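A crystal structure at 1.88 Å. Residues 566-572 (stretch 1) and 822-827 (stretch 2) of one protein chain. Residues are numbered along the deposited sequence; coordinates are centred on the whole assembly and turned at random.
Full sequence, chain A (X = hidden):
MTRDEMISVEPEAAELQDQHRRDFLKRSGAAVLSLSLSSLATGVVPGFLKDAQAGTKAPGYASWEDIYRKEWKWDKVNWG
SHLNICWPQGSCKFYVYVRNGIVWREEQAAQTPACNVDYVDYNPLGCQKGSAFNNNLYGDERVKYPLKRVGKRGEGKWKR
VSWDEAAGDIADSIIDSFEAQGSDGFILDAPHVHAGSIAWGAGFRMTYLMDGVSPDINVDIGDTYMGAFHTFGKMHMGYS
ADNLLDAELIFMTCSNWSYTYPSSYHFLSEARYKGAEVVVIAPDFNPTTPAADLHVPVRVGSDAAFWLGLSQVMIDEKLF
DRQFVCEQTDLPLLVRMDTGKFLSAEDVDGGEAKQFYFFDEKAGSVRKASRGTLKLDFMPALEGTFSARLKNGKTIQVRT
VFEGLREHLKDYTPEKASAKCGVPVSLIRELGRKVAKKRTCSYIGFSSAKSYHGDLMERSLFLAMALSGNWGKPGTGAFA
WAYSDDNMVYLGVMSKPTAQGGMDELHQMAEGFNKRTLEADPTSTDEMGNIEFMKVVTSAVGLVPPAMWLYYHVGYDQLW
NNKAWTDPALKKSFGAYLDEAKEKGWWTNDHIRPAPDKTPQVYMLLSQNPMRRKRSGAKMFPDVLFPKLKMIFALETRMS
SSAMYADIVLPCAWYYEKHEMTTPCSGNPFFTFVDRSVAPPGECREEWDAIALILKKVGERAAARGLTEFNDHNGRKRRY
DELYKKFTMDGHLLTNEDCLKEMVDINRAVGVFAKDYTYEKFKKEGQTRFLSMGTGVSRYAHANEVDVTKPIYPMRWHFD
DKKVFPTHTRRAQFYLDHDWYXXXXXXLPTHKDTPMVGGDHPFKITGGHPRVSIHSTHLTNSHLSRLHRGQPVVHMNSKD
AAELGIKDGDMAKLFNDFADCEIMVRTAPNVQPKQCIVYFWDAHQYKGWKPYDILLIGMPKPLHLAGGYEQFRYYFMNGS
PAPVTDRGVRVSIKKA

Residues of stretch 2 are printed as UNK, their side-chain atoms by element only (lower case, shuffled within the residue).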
# COMPACT_ATOMS: atom_id res chain seq x y z
N THR A 566 -20.96 -25.50 -5.56
CA THR A 566 -19.89 -26.49 -5.66
C THR A 566 -19.57 -26.71 -7.14
O THR A 566 -20.42 -26.56 -8.00
CB THR A 566 -20.39 -27.86 -5.05
OG1 THR A 566 -20.76 -27.66 -3.67
CG2 THR A 566 -19.33 -28.95 -5.10
N ASP A 567 -18.34 -27.08 -7.45
CA ASP A 567 -17.98 -27.50 -8.83
C ASP A 567 -18.94 -28.61 -9.28
O ASP A 567 -18.99 -29.66 -8.64
CB ASP A 567 -16.51 -27.99 -8.79
CG ASP A 567 -16.05 -28.69 -10.05
OD1 ASP A 567 -16.66 -28.47 -11.11
OD2 ASP A 567 -15.03 -29.44 -9.96
N PRO A 568 -19.70 -28.39 -10.37
CA PRO A 568 -20.67 -29.38 -10.83
C PRO A 568 -20.09 -30.68 -11.36
O PRO A 568 -20.85 -31.62 -11.57
CB PRO A 568 -21.42 -28.67 -11.96
CG PRO A 568 -20.72 -27.41 -12.23
CD PRO A 568 -19.67 -27.18 -11.22
N ALA A 569 -18.79 -30.73 -11.58
CA ALA A 569 -18.10 -31.96 -11.95
C ALA A 569 -17.89 -32.87 -10.76
O ALA A 569 -17.46 -34.02 -10.93
CB ALA A 569 -16.73 -31.63 -12.60
N LEU A 570 -18.16 -32.37 -9.55
CA LEU A 570 -18.01 -33.19 -8.37
C LEU A 570 -19.31 -33.96 -8.13
O LEU A 570 -20.41 -33.47 -8.42
CB LEU A 570 -17.59 -32.33 -7.15
CG LEU A 570 -16.27 -31.53 -7.24
CD1 LEU A 570 -15.99 -30.76 -5.92
CD2 LEU A 570 -15.01 -32.35 -7.62
N LYS A 571 -19.18 -35.18 -7.61
CA LYS A 571 -20.32 -36.07 -7.47
C LYS A 571 -21.02 -35.87 -6.14
O LYS A 571 -22.12 -36.40 -5.91
CB LYS A 571 -19.86 -37.53 -7.64
CG LYS A 571 -18.86 -38.05 -6.57
CD LYS A 571 -18.28 -39.40 -7.05
CE LYS A 571 -18.12 -40.44 -5.94
NZ LYS A 571 -18.00 -41.79 -6.55
N LYS A 572 -20.40 -35.09 -5.25
CA LYS A 572 -20.96 -34.83 -3.94
C LYS A 572 -20.38 -33.61 -3.27
O LYS A 572 -19.44 -32.96 -3.77
CB LYS A 572 -20.78 -36.06 -3.05
CG LYS A 572 -19.35 -36.48 -2.85
CD LYS A 572 -19.31 -37.90 -2.39
CE LYS A 572 -17.92 -38.43 -2.12
NZ LYS A 572 -18.03 -39.80 -1.49
N UNK A 822 -9.42 -38.61 -10.89
CA UNK A 822 -9.91 -39.30 -12.05
C UNK A 822 -11.42 -39.01 -12.24
O UNK A 822 -11.85 -38.57 -13.32
c UNK A 822 -8.22 -41.33 -12.08
c UNK A 822 -7.79 -41.01 -13.49
c UNK A 822 -8.15 -42.87 -11.82
c UNK A 822 -9.65 -40.80 -11.87
N UNK A 823 -12.23 -39.24 -11.20
CA UNK A 823 -13.69 -39.08 -11.29
C UNK A 823 -14.12 -37.61 -11.49
O UNK A 823 -15.09 -37.36 -12.18
o UNK A 823 -15.68 -41.19 -8.04
c UNK A 823 -14.44 -41.21 -10.12
c UNK A 823 -15.14 -41.89 -8.95
o UNK A 823 -15.14 -43.15 -8.96
c UNK A 823 -14.38 -39.68 -10.07
N UNK A 824 -13.40 -36.68 -10.85
CA UNK A 824 -13.66 -35.23 -10.91
C UNK A 824 -13.25 -34.60 -12.23
O UNK A 824 -13.55 -33.42 -12.46
c UNK A 824 -12.91 -34.48 -9.81
N UNK A 825 -12.53 -35.35 -13.05
CA UNK A 825 -12.05 -34.83 -14.33
C UNK A 825 -10.82 -33.97 -14.15
O UNK A 825 -10.53 -33.12 -14.98
N UNK A 826 -10.07 -34.21 -13.08
CA UNK A 826 -8.86 -33.41 -12.82
C UNK A 826 -7.54 -34.22 -12.79
O UNK A 826 -6.51 -33.74 -12.25
o UNK A 826 -11.29 -30.26 -10.10
c UNK A 826 -10.16 -30.73 -10.39
c UNK A 826 -9.02 -32.62 -11.52
c UNK A 826 -10.12 -31.66 -11.56
o UNK A 826 -9.10 -30.44 -9.80
N UNK A 827 -7.52 -35.40 -13.37
CA UNK A 827 -6.27 -36.18 -13.41
C UNK A 827 -5.17 -35.47 -14.17
O UNK A 827 -4.00 -35.54 -13.78
o UNK A 827 -7.11 -37.40 -15.32
c UNK A 827 -6.51 -37.54 -14.03
O HOH W 1 -13.29 -29.59 -8.12

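Position 822 carries four side-chain carbons and no other element. The chain forks at its second carbon, which bears two terminal carbons. This is the pattern of leucine, since isoleucine and valine would fork at CB. The residue is Leu-822. It lies on the helix that enters the stretch from earlier in the chain, and its side chain is out of reach of stretch 1. Its carbonyl matters locally, because it accepts a weak backbone hydrogen bond from the amide N of position 825, with 3.3 Å between that N and Leu-822 O.

Position 823 has three side-chain carbons in a row, the third carrying two oxygens. One oxygen lies 2.8 Å from Lys-571 NZ. A carboxylate at the end of two methylene groups is glutamate, as the aspartate chain is one carbon shorter. Glutamine has the same outline, but it ends in one oxygen and one nitrogen, and here both end atoms are oxygen. The residue is Glu-823. Its CA-to-CB bond points toward stretch 1. The hydrogen bond from Lys-571 NZ to Glu-823 OE1 is part of a salt bridge.

Position 824 has a single side-chain carbon, CB, and it lies 3.7 Å from Leu-570 CD2. One carbon and nothing beyond it means alanine. The residue is Ala-824. Its CA-to-CB bond points sideways, yet the end of Leu-570 comes near enough to meet it. The backbone also takes part, with Ala-824 O 3.7 Å from Ala-569 CB.

Position 825 has no side-chain atoms, so it is glycine. Gly-825 is the first residue to leave helical phi/psi. Its phi is 80°, a value that by itself favours glycine, and the turn is a Schellman motif. It buries no surface against stretch 1.

Position 826 again has three carbons, the third bearing two oxygens. Its CA-to-CB bond points toward stretch 1, and one oxygen comes within 3.8 Å of Asp-567 OD2. The residue is Glu-826. Two acidic groups so close would be unfavourable alone, but water 1 sits between them. It donates to Asp-567 OD2 at 2.5 Å and to Glu-826 OE2 at 2.9 Å.

Position 827 has one carbon followed by one oxygen, which is serine. Ser-827 has chi1 in the p well, and its side chain is out of reach of stretch 1.

The contact is small, burying 227 Å² over both sides. Stretch 1 presents a type I turn from Asp-567 to Leu-570, closed by the bond from Leu-570 N to Asp-567 O at 3.0 Å. Asp-567 OD1 also accepts from Ala-569 N at 3.1 Å, while OD2 of the same carboxylate takes the bridging water. Leu-570 and Ala-824 supply an apolar contact, and their CA atoms are the nearest pair across the stretches, 5.4 Å apart. Lys-571 and Glu-823 add the direct charged link. Water 1 joins the two acids.

Stretch 2 (822-827) LEAGES
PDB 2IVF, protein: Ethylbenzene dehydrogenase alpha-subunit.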